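Long-range contact in CRISPR-associated protein CasA/Cse1 (Thermus thermophilus, PDB 4AN8), which probably serves in CRISPR adaptive immunity as a subunit of the Cascade ribonucleoprotein complex that targets invading nucleic acids: residues S49-L61 with A157-P169. Sequence-based numbering, arbitrary orientation.
Sequences SPLEEAVLHRLLL and AARALLVHQAFAP. With ACT (acetate ion), chain C.
Val55 turns CG1 opposite its carbonyl carbon (chi1 -62°) and leaves CG2 between the backbone N and that carbon, so both methyls reach the helix of Leu162, Val163, Ala166 and Phe167. These four residues surround it, a knob-into-hole contact within a nearly perpendicular helix crossing: segments 50-61 and 157-167 meet at 87° with their axes 8.9 Å apart. Such steep crossings concentrate contact in one compact patch. Ala166 offers only a methyl where Val55 presses in, CG1 of Val55 lying 3.4 Å from CB of Ala166, tighter than usual for two carbons. CG2 of Val55 rests 3.8 Å from CB of Leu162, the two side chains running past each other in opposite directions.

Toward the N-terminal end of helix 50-61, Leu51 lays CD2 over the centre of the Phe167 ring, 3.7 Å from the centroid, as a CH-pi contact. Ala54 CB lies at the edge of the same ring, near its plane, by CZ, and strands 342-351 and 354-364 pack against this end of the helix. Two turns further along from Leu51, Leu59 CD2 touches Leu162 CD1 at 3.7 Å, extending the apolar seam toward Trp18 and Trp219.

The polar part of the contact is weak. OE2 of Glu52 lies at the edge of the Arg159 guanidinium, near its plane, and the carboxylate is turned 71° from that plane. One weak bond, Arg159 NE to Glu52 OE2 at 3.4 Å, makes the salt bridge. Glu52 OE1 is hydrogen-bonded to Thr47 OG1, and NH1 of Arg159 to the carbonyl of Trp18. Next to Glu52 CG, CG2 of Val163 packs 3.6 Å from the backbone N of Glu52, whose N-H points almost straight at the N-cap oxygen, Ser49 OG.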
loop_
_atom_site.group_PDB
_atom_site.type_symbol
_atom_site.label_atom_id
_atom_site.label_comp_id
_atom_site.label_asym_id
_atom_site.label_seq_id
_atom_site.Cartn_x
_atom_site.Cartn_y
_atom_site.Cartn_z
ATOM N N SER A 49 -0.723 -3.073 11.748
ATOM C CA SER A 49 -0.815 -1.918 10.854
ATOM C C SER A 49 -0.213 -2.094 9.463
ATOM O O SER A 49 1.001 -2.259 9.312
ATOM C CB SER A 49 -0.116 -0.726 11.471
ATOM O OG SER A 49 -0.028 0.248 10.475
ATOM N N PRO A 50 -1.050 -1.996 8.430
ATOM C CA PRO A 50 -0.528 -2.094 7.059
ATOM C C PRO A 50 0.419 -0.931 6.693
ATOM O O PRO A 50 1.276 -1.102 5.810
ATOM C CB PRO A 50 -1.794 -2.068 6.186
ATOM C CG PRO A 50 -2.955 -2.441 7.155
ATOM C CD PRO A 50 -2.521 -1.891 8.485
ATOM N N LEU A 51 0.266 0.226 7.342
ATOM C CA LEU A 51 1.164 1.350 7.095
ATOM C C LEU A 51 2.541 1.031 7.679
ATOM O O LEU A 51 3.556 1.292 7.051
ATOM C CB LEU A 51 0.611 2.652 7.695
ATOM C CG LEU A 51 -0.826 3.041 7.284
ATOM C CD1 LEU A 51 -1.146 4.465 7.764
ATOM C CD2 LEU A 51 -1.083 2.877 5.761
ATOM N N GLU A 52 2.565 0.475 8.882
ATOM C CA GLU A 52 3.807 0.025 9.501
ATOM C C GLU A 52 4.533 -0.965 8.617
ATOM O O GLU A 52 5.727 -0.836 8.373
ATOM C CB GLU A 52 3.544 -0.622 10.865
ATOM C CG GLU A 52 3.745 0.300 12.028
ATOM C CD GLU A 52 3.553 -0.381 13.401
ATOM O OE1 GLU A 52 3.553 -1.634 13.490
ATOM O OE2 GLU A 52 3.400 0.343 14.400
ATOM N N GLU A 53 3.809 -1.962 8.133
ATOM C CA GLU A 53 4.408 -2.958 7.260
ATOM C C GLU A 53 5.020 -2.288 6.023
ATOM O O GLU A 53 6.132 -2.631 5.611
ATOM C CB GLU A 53 3.357 -3.984 6.842
ATOM C CG GLU A 53 3.866 -5.121 5.963
ATOM C CD GLU A 53 2.756 -6.152 5.680
ATOM O OE1 GLU A 53 1.671 -6.021 6.272
ATOM O OE2 GLU A 53 2.945 -7.077 4.857
ATOM N N ALA A 54 4.281 -1.358 5.416
ATOM C CA ALA A 54 4.734 -0.722 4.175
ATOM C C ALA A 54 6.053 0.012 4.388
ATOM O O ALA A 54 7.018 -0.224 3.663
ATOM C CB ALA A 54 3.693 0.235 3.642
ATOM N N VAL A 55 6.089 0.867 5.409
ATOM C CA VAL A 55 7.270 1.701 5.642
ATOM C C VAL A 55 8.462 0.924 6.166
ATOM O O VAL A 55 9.590 1.260 5.829
ATOM C CB VAL A 55 7.014 2.909 6.565
ATOM C CG1 VAL A 55 6.022 3.824 5.958
ATOM C CG2 VAL A 55 6.590 2.467 7.977
ATOM N N LEU A 56 8.235 -0.129 6.943
ATOM C CA LEU A 56 9.353 -0.941 7.414
ATOM C C LEU A 56 10.082 -1.601 6.231
ATOM O O LEU A 56 11.321 -1.567 6.170
ATOM C CB LEU A 56 8.911 -1.959 8.465
ATOM C CG LEU A 56 8.397 -1.386 9.798
ATOM C CD1 LEU A 56 7.675 -2.447 10.664
ATOM C CD2 LEU A 56 9.508 -0.743 10.563
ATOM N N HIS A 57 9.332 -2.139 5.269
ATOM C CA HIS A 57 9.944 -2.655 4.043
ATOM C C HIS A 57 10.655 -1.568 3.257
ATOM O O HIS A 57 11.732 -1.821 2.722
ATOM C CB HIS A 57 8.918 -3.299 3.110
ATOM C CG HIS A 57 8.433 -4.624 3.579
ATOM N ND1 HIS A 57 7.295 -4.767 4.344
ATOM C CD2 HIS A 57 8.943 -5.869 3.423
ATOM C CE1 HIS A 57 7.120 -6.046 4.627
ATOM N NE2 HIS A 57 8.099 -6.734 4.072
ATOM N N ARG A 58 10.057 -0.378 3.162
ATOM C CA ARG A 58 10.658 0.698 2.344
ATOM C C ARG A 58 11.965 1.228 2.943
ATOM O O ARG A 58 12.901 1.523 2.212
ATOM C CB ARG A 58 9.671 1.846 2.062
ATOM C CG ARG A 58 8.431 1.404 1.275
ATOM C CD ARG A 58 7.217 2.348 1.461
ATOM N NE ARG A 58 7.475 3.679 0.902
ATOM C CZ ARG A 58 7.407 3.969 -0.395
ATOM N NH1 ARG A 58 7.093 3.022 -1.262
ATOM N NH2 ARG A 58 7.668 5.204 -0.824
ATOM N N LEU A 59 12.023 1.333 4.265
ATOM C CA LEU A 59 13.268 1.658 4.949
ATOM C C LEU A 59 14.364 0.578 4.701
ATOM O O LEU A 59 15.504 0.900 4.347
ATOM C CB LEU A 59 13.014 1.859 6.434
ATOM C CG LEU A 59 14.262 2.182 7.270
ATOM C CD1 LEU A 59 14.983 3.422 6.727
ATOM C CD2 LEU A 59 13.907 2.376 8.774
ATOM N N LEU A 60 14.009 -0.698 4.854
ATOM C CA LEU A 60 14.970 -1.770 4.606
ATOM C C LEU A 60 15.475 -1.734 3.163
ATOM O O LEU A 60 16.676 -1.880 2.921
ATOM C CB LEU A 60 14.376 -3.156 4.899
ATOM C CG LEU A 60 14.065 -3.383 6.383
ATOM C CD1 LEU A 60 13.540 -4.779 6.598
ATOM C CD2 LEU A 60 15.288 -3.096 7.256
ATOM N N LEU A 61 14.548 -1.567 2.217
ATOM C CA LEU A 61 14.898 -1.451 0.803
ATOM C C LEU A 61 15.819 -0.253 0.521
ATOM O O LEU A 61 16.744 -0.357 -0.274
ATOM C CB LEU A 61 13.643 -1.345 -0.048
ATOM C CG LEU A 61 12.813 -2.629 -0.031
ATOM C CD1 LEU A 61 11.338 -2.328 -0.440
ATOM C CD2 LEU A 61 13.451 -3.679 -0.939
ATOM N N ALA A 157 7.532 4.669 19.083
ATOM C CA ALA A 157 7.712 6.027 18.563
ATOM C C ALA A 157 8.463 5.989 17.239
ATOM O O ALA A 157 8.143 6.713 16.313
ATOM C CB ALA A 157 8.432 6.931 19.568
ATOM N N ALA A 158 9.459 5.132 17.146
ATOM C CA ALA A 158 10.189 4.978 15.885
ATOM C C ALA A 158 9.234 4.574 14.761
ATOM O O ALA A 158 9.230 5.188 13.684
ATOM C CB ALA A 158 11.296 3.964 16.043
ATOM N N ARG A 159 8.388 3.572 15.028
ATOM C CA ARG A 159 7.446 3.130 14.006
ATOM C C ARG A 159 6.402 4.190 13.626
ATOM O O ARG A 159 6.075 4.343 12.463
ATOM C CB ARG A 159 6.789 1.797 14.378
ATOM C CG ARG A 159 7.822 0.664 14.502
ATOM C CD ARG A 159 7.182 -0.698 14.589
ATOM N NE ARG A 159 6.325 -0.846 15.760
ATOM C CZ ARG A 159 6.707 -1.389 16.916
ATOM N NH1 ARG A 159 7.944 -1.823 17.070
ATOM N NH2 ARG A 159 5.846 -1.488 17.924
ATOM N N ALA A 160 5.885 4.912 14.610
ATOM C CA ALA A 160 4.911 5.948 14.343
ATOM C C ALA A 160 5.568 7.077 13.520
ATOM O O ALA A 160 4.967 7.621 12.603
ATOM C CB ALA A 160 4.377 6.484 15.646
ATOM N N LEU A 161 6.815 7.408 13.845
ATOM C CA LEU A 161 7.554 8.399 13.065
ATOM C C LEU A 161 7.583 8.001 11.594
ATOM O O LEU A 161 7.249 8.784 10.719
ATOM C CB LEU A 161 8.974 8.545 13.598
ATOM C CG LEU A 161 9.928 9.438 12.793
ATOM C CD1 LEU A 161 9.366 10.859 12.615
ATOM C CD2 LEU A 161 11.332 9.458 13.444
ATOM N N LEU A 162 7.984 6.766 11.333
ATOM C CA LEU A 162 8.168 6.282 9.982
ATOM C C LEU A 162 6.847 6.291 9.249
ATOM O O LEU A 162 6.773 6.685 8.107
ATOM C CB LEU A 162 8.681 4.854 9.996
ATOM C CG LEU A 162 10.164 4.624 9.819
ATOM C CD1 LEU A 162 10.342 3.102 9.587
ATOM C CD2 LEU A 162 10.697 5.419 8.625
ATOM N N VAL A 163 5.791 5.847 9.918
ATOM C CA VAL A 163 4.507 5.839 9.261
ATOM C C VAL A 163 4.134 7.270 8.870
ATOM O O VAL A 163 3.726 7.525 7.739
ATOM C CB VAL A 163 3.413 5.207 10.152
ATOM C CG1 VAL A 163 2.009 5.577 9.616
ATOM C CG2 VAL A 163 3.634 3.671 10.252
ATOM N N HIS A 164 4.279 8.197 9.810
ATOM C CA HIS A 164 3.822 9.567 9.564
ATOM C C HIS A 164 4.536 10.224 8.392
ATOM O O HIS A 164 3.918 10.936 7.620
ATOM C CB HIS A 164 3.984 10.425 10.829
ATOM C CG HIS A 164 3.332 11.770 10.742
ATOM N ND1 HIS A 164 1.965 11.933 10.640
ATOM C CD2 HIS A 164 3.856 13.019 10.769
ATOM C CE1 HIS A 164 1.678 13.219 10.591
ATOM N NE2 HIS A 164 2.809 13.901 10.664
ATOM N N GLN A 165 5.835 9.975 8.256
ATOM C CA GLN A 165 6.637 10.561 7.172
ATOM C C GLN A 165 6.251 10.036 5.786
ATOM O O GLN A 165 6.503 10.708 4.771
ATOM C CB GLN A 165 8.145 10.324 7.412
ATOM C CG GLN A 165 8.705 10.979 8.680
ATOM C CD GLN A 165 8.687 12.508 8.604
ATOM O OE1 GLN A 165 7.838 13.088 7.943
ATOM N NE2 GLN A 165 9.645 13.151 9.243
ATOM N N ALA A 166 5.677 8.826 5.723
ATOM C CA ALA A 166 5.313 8.277 4.421
ATOM C C ALA A 166 3.854 8.581 4.083
ATOM O O ALA A 166 3.516 8.810 2.919
ATOM C CB ALA A 166 5.588 6.771 4.365
ATOM N N PHE A 167 2.995 8.619 5.105
ATOM C CA PHE A 167 1.545 8.634 4.880
ATOM C C PHE A 167 0.758 9.898 5.325
ATOM O O PHE A 167 -0.456 9.977 5.091
ATOM C CB PHE A 167 0.914 7.405 5.542
ATOM C CG PHE A 167 1.257 6.112 4.872
ATOM C CD1 PHE A 167 0.602 5.720 3.719
ATOM C CD2 PHE A 167 2.240 5.274 5.413
ATOM C CE1 PHE A 167 0.930 4.517 3.095
ATOM C CE2 PHE A 167 2.568 4.081 4.809
ATOM C CZ PHE A 167 1.899 3.698 3.646
ATOM N N ALA A 168 1.415 10.860 5.973
ATOM C CA ALA A 168 0.679 12.063 6.395
ATOM C C ALA A 168 -0.005 12.714 5.197
ATOM O O ALA A 168 0.648 13.086 4.215
ATOM C CB ALA A 168 1.599 13.084 7.093
ATOM N N PRO A 169 -1.332 12.830 5.267
ATOM C CA PRO A 169 -2.105 13.606 4.293
ATOM C C PRO A 169 -1.848 15.102 4.484
ATOM O O PRO A 169 -1.613 15.544 5.617
ATOM C CB PRO A 169 -3.562 13.252 4.648
ATOM C CG PRO A 169 -3.501 12.858 6.094
ATOM C CD PRO A 169 -2.191 12.161 6.261
HETATM C C ACT C . -0.822 9.508 9.650
HETATM O O ACT C . 0.240 8.969 10.092
HETATM O OXT ACT C . -1.061 10.698 10.053
HETATM C CH3 ACT C . -1.744 8.777 8.687
#